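Local coordinates for protein putative mandelate racemase (PDB 3OZY) that is of unknown function but belongs to the enolase superfamily, binds magnesium and an aldarate ligand, and so probably acts on sugar acids, at residues 37-40 against 46-49; 179-184 against 212-217; 233-238 against 266-271; 311-316 against 361-366. One frame throughout, in Å; residues are numbered along the deposited sequence.

Interaction 1 of 4, residues 37-40 against 46-49; sequences LVEV and VTGV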
loop_
_atom_site.group_PDB
_atom_site.type_symbol
_atom_site.label_atom_id
_atom_site.label_comp_id
_atom_site.label_asym_id
_atom_site.label_seq_id
_atom_site.Cartn_x
_atom_site.Cartn_y
_atom_site.Cartn_z
ATOM N N LEU A 37 -16.061 -1.456 12.910
ATOM C CA LEU A 37 -16.069 -2.463 13.955
ATOM C C LEU A 37 -16.145 -3.824 13.278
ATOM O O LEU A 37 -17.169 -4.169 12.684
ATOM C CB LEU A 37 -17.264 -2.261 14.900
ATOM C CG LEU A 37 -17.421 -3.317 15.993
ATOM C CD1 LEU A 37 -16.240 -3.303 16.933
ATOM C CD2 LEU A 37 -18.721 -3.106 16.775
ATOM N N VAL A 38 -15.047 -4.572 13.329
ATOM C CA VAL A 38 -15.013 -5.909 12.756
ATOM C C VAL A 38 -15.667 -6.877 13.727
ATOM O O VAL A 38 -15.465 -6.780 14.936
ATOM C CB VAL A 38 -13.562 -6.361 12.491
ATOM C CG1 VAL A 38 -13.528 -7.786 11.918
ATOM C CG2 VAL A 38 -12.869 -5.377 11.550
ATOM N N GLU A 39 -16.459 -7.800 13.186
ATOM C CA GLU A 39 -17.085 -8.846 13.983
ATOM C C GLU A 39 -16.874 -10.188 13.292
ATOM O O GLU A 39 -17.346 -10.398 12.176
ATOM C CB GLU A 39 -18.580 -8.553 14.155
ATOM C CG GLU A 39 -19.295 -9.535 15.069
ATOM C CD GLU A 39 -20.800 -9.323 15.110
ATOM O OE1 GLU A 39 -21.289 -8.323 14.549
ATOM O OE2 GLU A 39 -21.498 -10.165 15.706
ATOM N N VAL A 40 -16.135 -11.084 13.939
ATOM C CA VAL A 40 -15.932 -12.429 13.412
ATOM C C VAL A 40 -16.785 -13.400 14.215
ATOM O O VAL A 40 -16.646 -13.502 15.435
ATOM C CB VAL A 40 -14.450 -12.853 13.483
ATOM C CG1 VAL A 40 -14.288 -14.321 13.066
ATOM C CG2 VAL A 40 -13.596 -11.938 12.609
ATOM N N VAL A 46 -18.994 -18.098 19.517
ATOM C CA VAL A 46 -17.904 -17.311 20.098
ATOM C C VAL A 46 -17.512 -16.241 19.088
ATOM O O VAL A 46 -17.195 -16.547 17.936
ATOM C CB VAL A 46 -16.672 -18.163 20.429
ATOM C CG1 VAL A 46 -15.606 -17.304 21.115
ATOM C CG2 VAL A 46 -17.061 -19.346 21.315
ATOM N N THR A 47 -17.549 -14.988 19.523
ATOM C CA THR A 47 -17.360 -13.853 18.626
ATOM C C THR A 47 -16.138 -13.039 19.027
ATOM O O THR A 47 -15.870 -12.865 20.211
ATOM C CB THR A 47 -18.597 -12.938 18.652
ATOM O OG1 THR A 47 -19.741 -13.677 18.205
ATOM C CG2 THR A 47 -18.401 -11.732 17.746
ATOM N N GLY A 48 -15.391 -12.559 18.035
ATOM C CA GLY A 48 -14.320 -11.606 18.288
ATOM C C GLY A 48 -14.583 -10.300 17.567
ATOM O O GLY A 48 -15.198 -10.290 16.504
ATOM N N VAL A 49 -14.120 -9.194 18.140
ATOM C CA VAL A 49 -14.237 -7.891 17.485
ATOM C C VAL A 49 -12.872 -7.225 17.320
ATOM O O VAL A 49 -11.910 -7.548 18.029
ATOM C CB VAL A 49 -15.195 -6.923 18.235
ATOM C CG1 VAL A 49 -16.605 -7.504 18.311
ATOM C CG2 VAL A 49 -14.668 -6.596 19.624
HETATM O O HOH W 1 -21.885 -12.090 17.428
#
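Val40 and Gly48 form a hydrogen-bonded antiparallel pair in the beta hairpin of strands 32-42 and 48-50, at one edge of the three-stranded sheet of the N-terminal capping domain. Two backbone bonds close the pair. Val40 N gives its hydrogen to Gly48 O at 2.8 Å, nearly straight at 171°, and Gly48 N returns one to Val40 O at 3.0 Å. The next pair, Glu39 with Val49, is non-hydrogen-bonded, and its CA atoms come within 4.6 Å. Here the strands meet through CA-H...O contacts, the shorter running from Val49 CA to Val38 O at 3.0 Å.

On the face that carries Glu39 and Val49, CG of Glu39 lies 3.6 Å from the methyl CG2 of Thr47. The glutamate chain is extended, with CG anti to the backbone N (chi1 -175°), which carries it past the threonine methyl, the two side chains crossing obliquely. A water gives a hydrogen to Glu39 OE2 and also bonds Thr47 OG1, so threonine serves both needs, its methyl against the aliphatic stem and its hydroxyl toward the water. Beside them, Leu37 CD1 packs on Val49 CB at 4.0 Å.

Glu39 OE1 is held by His11 of strand 5-16, and OE2 also meets Arg41 in a salt bridge. Trp367 of helix 367-372 lies against Leu37, Glu39 and Val49, while Ala113 and Leu117 of helix 102-122 pack against Val40.

Interaction 2 of 4, residues 179-184 against 212-217; sequences RKDAAN and LAMLRI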
loop_
_atom_site.group_PDB
_atom_site.type_symbol
_atom_site.label_atom_id
_atom_site.label_comp_id
_atom_site.label_asym_id
_atom_site.label_seq_id
_atom_site.Cartn_x
_atom_site.Cartn_y
_atom_site.Cartn_z
ATOM N N ARG A 179 8.399 28.357 12.959
ATOM C CA ARG A 179 8.713 29.392 13.939
ATOM C C ARG A 179 7.684 29.422 15.067
ATOM O O ARG A 179 8.023 29.612 16.245
ATOM C CB ARG A 179 8.824 30.766 13.268
ATOM C CG ARG A 179 10.010 30.884 12.326
ATOM C CD ARG A 179 10.627 32.276 12.375
ATOM N NE ARG A 179 9.683 33.314 11.973
ATOM C CZ ARG A 179 9.570 33.778 10.733
ATOM N NH1 ARG A 179 10.345 33.297 9.769
ATOM N NH2 ARG A 179 8.684 34.726 10.455
ATOM N N LYS A 180 6.419 29.226 14.711
ATOM C CA LYS A 180 5.374 29.155 15.722
ATOM C C LYS A 180 5.492 27.871 16.532
ATOM O O LYS A 180 5.293 27.871 17.743
ATOM C CB LYS A 180 3.992 29.240 15.076
ATOM C CG LYS A 180 3.718 30.564 14.387
ATOM C CD LYS A 180 2.310 30.593 13.812
ATOM C CE LYS A 180 1.956 31.970 13.274
ATOM N NZ LYS A 180 0.555 32.008 12.768
ATOM N N ASP A 181 5.817 26.775 15.850
ATOM C CA ASP A 181 6.014 25.493 16.525
ATOM C C ASP A 181 7.093 25.635 17.588
ATOM O O ASP A 181 6.940 25.158 18.716
ATOM C CB ASP A 181 6.439 24.409 15.529
ATOM C CG ASP A 181 5.375 24.105 14.489
ATOM O OD1 ASP A 181 4.163 24.206 14.793
ATOM O OD2 ASP A 181 5.747 23.736 13.354
ATOM N N ALA A 182 8.194 26.294 17.223
ATOM C CA ALA A 182 9.290 26.498 18.162
ATOM C C ALA A 182 8.854 27.338 19.351
ATOM O O ALA A 182 9.193 27.040 20.493
ATOM C CB ALA A 182 10.491 27.146 17.467
ATOM N N ALA A 183 8.098 28.397 19.083
ATOM C CA ALA A 183 7.647 29.262 20.166
ATOM C C ALA A 183 6.714 28.497 21.103
ATOM O O ALA A 183 6.784 28.647 22.318
ATOM C CB ALA A 183 6.964 30.505 19.611
ATOM N N ASN A 184 5.851 27.659 20.530
ATOM C CA ASN A 184 4.953 26.832 21.329
ATOM C C ASN A 184 5.732 25.896 22.244
ATOM O O ASN A 184 5.453 25.782 23.437
ATOM C CB ASN A 184 4.024 26.018 20.430
ATOM C CG ASN A 184 3.000 26.870 19.729
ATOM O OD1 ASN A 184 2.909 28.075 19.958
ATOM N ND2 ASN A 184 2.199 26.238 18.871
ATOM N N LEU A 212 15.994 19.330 10.013
ATOM C CA LEU A 212 17.251 19.523 10.727
ATOM C C LEU A 212 17.213 20.779 11.594
ATOM O O LEU A 212 17.688 20.772 12.731
ATOM C CB LEU A 212 18.422 19.588 9.742
ATOM C CG LEU A 212 18.864 18.245 9.151
ATOM C CD1 LEU A 212 19.651 18.465 7.861
ATOM C CD2 LEU A 212 19.675 17.447 10.168
ATOM N N ALA A 213 16.640 21.857 11.066
ATOM C CA ALA A 213 16.528 23.090 11.843
ATOM C C ALA A 213 15.618 22.847 13.044
ATOM O O ALA A 213 15.924 23.279 14.163
ATOM C CB ALA A 213 15.987 24.213 10.977
ATOM N N MET A 214 14.510 22.152 12.829
ATOM C CA MET A 214 13.610 21.918 13.948
ATOM C C MET A 214 14.244 21.000 14.990
ATOM O O MET A 214 14.099 21.236 16.192
ATOM C CB MET A 214 12.273 21.358 13.476
ATOM C CG MET A 214 11.294 21.230 14.619
ATOM S SD MET A 214 9.625 20.802 14.106
ATOM C CE MET A 214 9.092 22.325 13.334
ATOM N N LEU A 215 14.955 19.966 14.542
ATOM C CA LEU A 215 15.607 19.040 15.477
ATOM C C LEU A 215 16.493 19.786 16.488
ATOM O O LEU A 215 16.552 19.425 17.673
ATOM C CB LEU A 215 16.416 17.985 14.713
ATOM C CG LEU A 215 17.184 16.972 15.558
ATOM C CD1 LEU A 215 16.248 16.169 16.478
ATOM C CD2 LEU A 215 17.971 16.033 14.641
ATOM N N ARG A 216 17.174 20.835 16.042
ATOM C CA ARG A 216 17.992 21.637 16.960
ATOM C C ARG A 216 17.147 22.216 18.094
ATOM O O ARG A 216 17.561 22.229 19.255
ATOM C CB ARG A 216 18.697 22.771 16.208
ATOM C CG ARG A 216 19.824 22.292 15.308
ATOM C CD ARG A 216 20.268 23.402 14.378
ATOM N NE ARG A 216 21.459 23.019 13.632
ATOM C CZ ARG A 216 22.061 23.805 12.747
ATOM N NH1 ARG A 216 21.569 25.006 12.468
ATOM N NH2 ARG A 216 23.146 23.380 12.122
ATOM N N ILE A 217 15.966 22.719 17.734
ATOM C CA ILE A 217 15.001 23.255 18.693
ATOM C C ILE A 217 14.540 22.161 19.646
ATOM O O ILE A 217 14.511 22.346 20.868
ATOM C CB ILE A 217 13.755 23.827 17.976
ATOM C CG1 ILE A 217 14.156 24.947 17.007
ATOM C CG2 ILE A 217 12.716 24.310 18.994
ATOM C CD1 ILE A 217 14.816 26.126 17.682
#
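Helix segments 179-184 and 212-217 lie next to each other without any hydrogen bond between them, and the nearest CA atoms, those of Ala182 and Ile217, are 6.6 Å apart. Ala182 offers a single methyl, so a branched residue fits opposite it: in one of its two conformers, Ile217 rests CG2 3.9 Å from Ala182 CB and only slightly farther from Ala182 CA. The isoleucine directs that methyl toward the neighbouring helix because CG2 stands anti to its backbone N, while CG1 (chi1 -59°) lies beside that nitrogen.

These are neighbouring outer helices of the beta/alpha barrel. Strand 197-201 comes between them in sequence and pairs in parallel with strand 225-227, the strand that follows helix 208-220; the pattern is that of successive beta-alpha units, with helices laid around a central ring of strands.

The second meeting point joins Met214 to Asp181. The flexible thioether chain, also modelled twice, bends at chi3 (-71°) in the conformer described, and its terminal CE lies 3.6 Å from Asp181 OD2 and 4.0 Å from Asp181 CB. This is a van der Waals contact, correspondingly less certain. The polar need of OD2 is met by the backbone N of Gly175, in the loop ahead of the helix, which helps to account for a carboxylate oxygen lying against a methyl group. Met214 also packs on Val174 and Pro178.

Interaction 3 of 4, residues 233-238 against 266-271; sequences DDIEGH and IRNDAI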
loop_
_atom_site.group_PDB
_atom_site.type_symbol
_atom_site.label_atom_id
_atom_site.label_comp_id
_atom_site.label_asym_id
_atom_site.label_seq_id
_atom_site.Cartn_x
_atom_site.Cartn_y
_atom_site.Cartn_z
ATOM N N ASP A 233 8.363 7.992 2.963
ATOM C CA ASP A 233 9.052 7.451 1.804
ATOM C C ASP A 233 10.529 7.814 1.748
ATOM O O ASP A 233 11.267 7.266 0.917
ATOM C CB ASP A 233 8.348 7.909 0.530
ATOM C CG ASP A 233 6.997 7.250 0.356
ATOM O OD1 ASP A 233 6.915 6.029 0.595
ATOM O OD2 ASP A 233 6.024 7.945 0.003
ATOM N N ASP A 234 10.965 8.738 2.606
ATOM C CA ASP A 234 12.349 9.202 2.598
ATOM C C ASP A 234 13.134 8.560 3.748
ATOM O O ASP A 234 13.359 9.181 4.796
ATOM C CB ASP A 234 12.384 10.727 2.708
ATOM C CG ASP A 234 13.782 11.275 2.646
ATOM O OD1 ASP A 234 14.714 10.489 2.356
ATOM O OD2 ASP A 234 13.954 12.493 2.876
ATOM N N ILE A 235 13.540 7.306 3.568
ATOM C CA ILE A 235 14.273 6.607 4.619
ATOM C C ILE A 235 15.609 7.290 4.938
ATOM O O ILE A 235 15.968 7.476 6.111
ATOM C CB ILE A 235 14.489 5.122 4.260
ATOM C CG1 ILE A 235 13.128 4.428 4.107
ATOM C CG2 ILE A 235 15.299 4.431 5.342
ATOM C CD1 ILE A 235 13.209 2.956 3.700
ATOM N N GLU A 236 16.343 7.673 3.898
ATOM C CA GLU A 236 17.646 8.306 4.081
ATOM C C GLU A 236 17.562 9.607 4.889
ATOM O O GLU A 236 18.445 9.900 5.704
ATOM C CB GLU A 236 18.308 8.545 2.717
ATOM C CG GLU A 236 19.559 9.432 2.717
ATOM C CD GLU A 236 20.768 8.806 3.393
ATOM O OE1 GLU A 236 20.656 7.695 3.949
ATOM O OE2 GLU A 236 21.845 9.442 3.374
ATOM N N GLY A 237 16.502 10.383 4.679
ATOM C CA GLY A 237 16.309 11.592 5.463
ATOM C C GLY A 237 16.234 11.308 6.950
ATOM O O GLY A 237 16.750 12.077 7.769
ATOM N N HIS A 238 15.580 10.210 7.316
ATOM C CA HIS A 238 15.473 9.847 8.724
ATOM C C HIS A 238 16.841 9.443 9.271
ATOM O O HIS A 238 17.187 9.758 10.413
ATOM C CB HIS A 238 14.453 8.715 8.906
ATOM C CG HIS A 238 13.022 9.128 8.702
ATOM N ND1 HIS A 238 12.451 9.261 7.454
ATOM C CD2 HIS A 238 12.034 9.395 9.593
ATOM C CE1 HIS A 238 11.179 9.606 7.583
ATOM N NE2 HIS A 238 10.899 9.687 8.872
ATOM N N ILE A 266 15.510 -0.014 9.888
ATOM C CA ILE A 266 16.572 -0.480 10.779
ATOM C C ILE A 266 17.879 -0.721 10.020
ATOM O O ILE A 266 18.954 -0.323 10.478
ATOM C CB ILE A 266 16.144 -1.736 11.552
ATOM C CG1 ILE A 266 15.003 -1.403 12.521
ATOM C CG2 ILE A 266 17.337 -2.359 12.299
ATOM C CD1 ILE A 266 14.388 -2.615 13.148
ATOM N N ARG A 267 17.787 -1.344 8.851
ATOM C CA ARG A 267 18.977 -1.656 8.052
ATOM C C ARG A 267 19.670 -0.404 7.528
ATOM O O ARG A 267 20.839 -0.442 7.122
ATOM C CB ARG A 267 18.621 -2.576 6.877
ATOM C CG ARG A 267 18.265 -3.985 7.287
ATOM C CD ARG A 267 18.030 -4.872 6.074
ATOM N NE ARG A 267 19.254 -5.086 5.302
ATOM C CZ ARG A 267 19.457 -4.627 4.072
ATOM N NH1 ARG A 267 18.515 -3.927 3.456
ATOM N NH2 ARG A 267 20.606 -4.875 3.455
ATOM N N ASN A 268 18.942 0.703 7.520
ATOM C CA ASN A 268 19.514 1.970 7.118
ATOM C C ASN A 268 19.790 2.918 8.281
ATOM O O ASN A 268 20.006 4.110 8.069
ATOM C CB ASN A 268 18.619 2.625 6.072
ATOM C CG ASN A 268 18.670 1.891 4.750
ATOM O OD1 ASN A 268 19.646 2.014 4.009
ATOM N ND2 ASN A 268 17.642 1.090 4.462
ATOM N N ASP A 269 19.784 2.381 9.501
ATOM C CA ASP A 269 20.094 3.171 10.697
ATOM C C ASP A 269 19.218 4.423 10.783
ATOM O O ASP A 269 19.669 5.499 11.182
ATOM C CB ASP A 269 21.589 3.532 10.729
ATOM C CG ASP A 269 22.486 2.300 10.842
ATOM O OD1 ASP A 269 22.131 1.362 11.582
ATOM O OD2 ASP A 269 23.552 2.275 10.194
ATOM N N ALA A 270 17.947 4.257 10.433
ATOM C CA ALA A 270 17.076 5.396 10.192
ATOM C C ALA A 270 15.956 5.556 11.226
ATOM O O ALA A 270 15.064 6.378 11.033
ATOM C CB ALA A 270 16.485 5.302 8.783
ATOM N N ILE A 271 15.982 4.796 12.317
ATOM C CA ILE A 271 14.852 4.863 13.252
ATOM C C ILE A 271 15.253 4.549 14.689
ATOM O O ILE A 271 16.049 3.637 14.933
ATOM C CB ILE A 271 13.706 3.921 12.779
ATOM C CG1 ILE A 271 12.375 4.228 13.475
ATOM C CG2 ILE A 271 14.110 2.437 12.905
ATOM C CD1 ILE A 271 11.201 3.494 12.805
HETATM O O HOH W 2 19.548 5.250 4.081
#
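Ile235, His238 and Ala270 make the close part of this contact, where the start of helix 235-242 lies against the turn that follows helix 258-267. Ala270 suits the place because its one small methyl can rest directly on the helix: CB lies 3.5 Å from Ile235 O and 3.7 Å from Ile235 CG2. His238 CB stands 3.2 Å from Ala270 O, the carbonyl of the same residue, which is buried and for which the model holds no hydrogen-bond partner. Ile235 presents CG2 rather than its longer branch, since CG2 is anti to the backbone N, and the same methyl touches Asn268 CB at 3.8 Å, where the two side chains cross at about a right angle.

The histidine ring itself turns away from the turn. Its ND1 donates to Asp234 O at 2.8 Å, a partner lying in the ring plane though the donor sits above the carbonyl plane, and this bond helps to fix the ring's rotation. Asp234 is the N-cap of the helix, and its OD1 accepts from Gly237 N. A Schellman motif ends the other helix, with Asp269 at positive phi as its C-prime residue. The contact thus joins the beginning of one barrel helix to the end of the next.

On the partly exposed side, next to the second subunit, the fit is looser. Glu236 and Asn268 meet through a water that donates to Glu236 OE1 at 2.7 Å and weakly to Asn268 OD1, while Glu236 OE2 pairs with Arg239 and Asn268 ND2 is held by Asp264 O.

Interaction 4 of 4, residues 311-316 against 361-366; sequences TVAANL and LGFEID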
loop_
_atom_site.group_PDB
_atom_site.type_symbol
_atom_site.label_atom_id
_atom_site.label_comp_id
_atom_site.label_asym_id
_atom_site.label_seq_id
_atom_site.Cartn_x
_atom_site.Cartn_y
_atom_site.Cartn_z
ATOM N N THR A 311 -8.621 0.124 18.940
ATOM C CA THR A 311 -7.219 0.224 18.539
ATOM C C THR A 311 -6.341 0.528 19.749
ATOM O O THR A 311 -5.230 0.018 19.866
ATOM C CB THR A 311 -6.981 1.238 17.370
ATOM O OG1 THR A 311 -7.243 2.587 17.784
ATOM C CG2 THR A 311 -7.872 0.927 16.184
ATOM N N VAL A 312 -6.841 1.355 20.659
ATOM C CA VAL A 312 -6.142 1.604 21.909
ATOM C C VAL A 312 -5.972 0.320 22.730
ATOM O O VAL A 312 -4.855 -0.034 23.123
ATOM C CB VAL A 312 -6.849 2.714 22.716
ATOM C CG1 VAL A 312 -6.331 2.779 24.162
ATOM C CG2 VAL A 312 -6.664 4.045 22.006
ATOM N N ALA A 313 -7.071 -0.381 22.991
ATOM C CA ALA A 313 -7.001 -1.592 23.798
ATOM C C ALA A 313 -6.096 -2.660 23.196
ATOM O O ALA A 313 -5.330 -3.294 23.916
ATOM C CB ALA A 313 -8.399 -2.164 24.057
ATOM N N ALA A 314 -6.194 -2.873 21.886
ATOM C CA ALA A 314 -5.399 -3.918 21.236
ATOM C C ALA A 314 -3.917 -3.649 21.457
ATOM O O ALA A 314 -3.164 -4.545 21.845
ATOM C CB ALA A 314 -5.709 -3.995 19.750
ATOM N N ASN A 315 -3.489 -2.417 21.197
ATOM C CA ASN A 315 -2.094 -2.061 21.449
ATOM C C ASN A 315 -1.715 -2.140 22.925
ATOM O O ASN A 315 -0.605 -2.544 23.259
ATOM C CB ASN A 315 -1.769 -0.677 20.884
ATOM C CG ASN A 315 -1.656 -0.685 19.382
ATOM O OD1 ASN A 315 -0.708 -1.238 18.829
ATOM N ND2 ASN A 315 -2.634 -0.083 18.706
ATOM N N LEU A 316 -2.628 -1.758 23.812
ATOM C CA LEU A 316 -2.305 -1.734 25.233
ATOM C C LEU A 316 -1.995 -3.127 25.791
ATOM O O LEU A 316 -1.121 -3.268 26.646
ATOM C CB LEU A 316 -3.432 -1.067 26.017
ATOM C CG LEU A 316 -3.139 -0.823 27.492
ATOM C CD1 LEU A 316 -1.807 -0.094 27.676
ATOM C CD2 LEU A 316 -4.290 -0.035 28.102
ATOM N N LEU A 361 -10.014 -8.822 24.274
ATOM C CA LEU A 361 -9.694 -7.405 24.427
ATOM C C LEU A 361 -10.095 -6.901 25.813
ATOM O O LEU A 361 -9.554 -5.917 26.300
ATOM C CB LEU A 361 -10.347 -6.565 23.331
ATOM C CG LEU A 361 -9.736 -6.720 21.934
ATOM C CD1 LEU A 361 -10.697 -6.198 20.883
ATOM C CD2 LEU A 361 -8.396 -5.981 21.862
ATOM N N GLY A 362 -11.064 -7.574 26.428
ATOM C CA GLY A 362 -11.313 -7.393 27.849
ATOM C C GLY A 362 -12.387 -6.410 28.270
ATOM O O GLY A 362 -12.417 -5.999 29.427
ATOM N N PHE A 363 -13.255 -6.028 27.343
ATOM C CA PHE A 363 -14.381 -5.152 27.663
ATOM C C PHE A 363 -15.603 -5.546 26.850
ATOM O O PHE A 363 -15.519 -6.386 25.961
ATOM C CB PHE A 363 -14.031 -3.692 27.377
ATOM C CG PHE A 363 -13.436 -3.473 26.020
ATOM C CD1 PHE A 363 -14.187 -3.675 24.872
ATOM C CD2 PHE A 363 -12.115 -3.086 25.889
ATOM C CE1 PHE A 363 -13.640 -3.485 23.624
ATOM C CE2 PHE A 363 -11.561 -2.894 24.640
ATOM C CZ PHE A 363 -12.321 -3.096 23.507
ATOM N N GLU A 364 -16.731 -4.908 27.150
ATOM C CA GLU A 364 -17.972 -5.145 26.428
ATOM C C GLU A 364 -18.283 -4.011 25.453
ATOM O O GLU A 364 -18.114 -2.836 25.779
ATOM C CB GLU A 364 -19.133 -5.300 27.415
ATOM C CG GLU A 364 -18.985 -6.466 28.381
ATOM C CD GLU A 364 -19.124 -7.816 27.698
ATOM O OE1 GLU A 364 -19.280 -7.851 26.459
ATOM O OE2 GLU A 364 -19.079 -8.846 28.403
ATOM N N ILE A 365 -18.736 -4.378 24.256
ATOM C CA ILE A 365 -19.214 -3.407 23.273
ATOM C C ILE A 365 -20.653 -3.000 23.592
ATOM O O ILE A 365 -21.489 -3.851 23.913
ATOM C CB ILE A 365 -19.199 -3.994 21.844
ATOM C CG1 ILE A 365 -17.768 -4.292 21.379
ATOM C CG2 ILE A 365 -19.911 -3.058 20.869
ATOM C CD1 ILE A 365 -16.900 -3.066 21.216
ATOM N N ASP A 366 -20.944 -1.706 23.491
ATOM C CA ASP A 366 -22.325 -1.228 23.609
ATOM C C ASP A 366 -22.957 -1.328 22.230
ATOM O O ASP A 366 -22.787 -0.444 21.387
ATOM C CB ASP A 366 -22.366 0.215 24.117
ATOM C CG ASP A 366 -23.786 0.740 24.307
ATOM O OD1 ASP A 366 -24.732 0.178 23.718
ATOM O OD2 ASP A 366 -23.948 1.739 25.037
#
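Ala313 and Leu361, the two residues with most surface buried here, pack helix 309-321 of the barrel against the irregular chain that leads into helix 367-372. Ala313 points its CB at this chain and meets Phe363 more closely than Leu361. Its methyl lies 3.3 Å from CE2 of Phe363, at the edge of the ring and in its plane, with CZ next at 4.1 Å. The ring thus presents its edge to the helix. Its CG sits between the backbone N and the carbonyl carbon (chi1 49°), a placement that carries the ring back over the chain to reach the alanine.

Leu361 works one residue further along the helix. CD2 lies 3.7 Å from Ala314 CA and 4.0 Å from Ala314 CB, and reaches Ala313 CB more distantly, at 4.4 Å. Small residues on this side of the helix let the leucine branch come up against the backbone itself. Between the two apolar residues, Gly362 takes a positive phi (96°) at which a CB would press on the preceding carbonyl, so glycine suits the bend.

Ile112 of helix 102-122 touches both Ala314 and Leu361. The backbone polar groups of Leu361 are satisfied outside the contact, its N by Asp116 of that helix and its O by the side chain of His317. Across the contact itself the chemistry is wholly apolar, methyls against methyl and ring edge, so its hold depends on shape and burial.

Overall arrangement
Interactions 1 and 4 are neighbours, their centres about 12 Å apart: Val49 packs on Leu361 and Ile365, and Leu37 on Ile365, so the N-terminal sheet leans on the chain leaving the barrel. Asp116 serves both, accepting from Val49 N and Leu361 N. Interactions 2 and 3 lie on the far side of the chain's centre, each joining consecutive helices of the barrel, with nearest atoms about 7 Å apart. Interactions 1, 2 and 4 are buried; interaction 3 is partly open and borders the second subunit. Backbone hydrogen bonds dominate 37-40 with 46-49, whereas the other three meet chiefly by van der Waals packing, helped in interaction 3 by water.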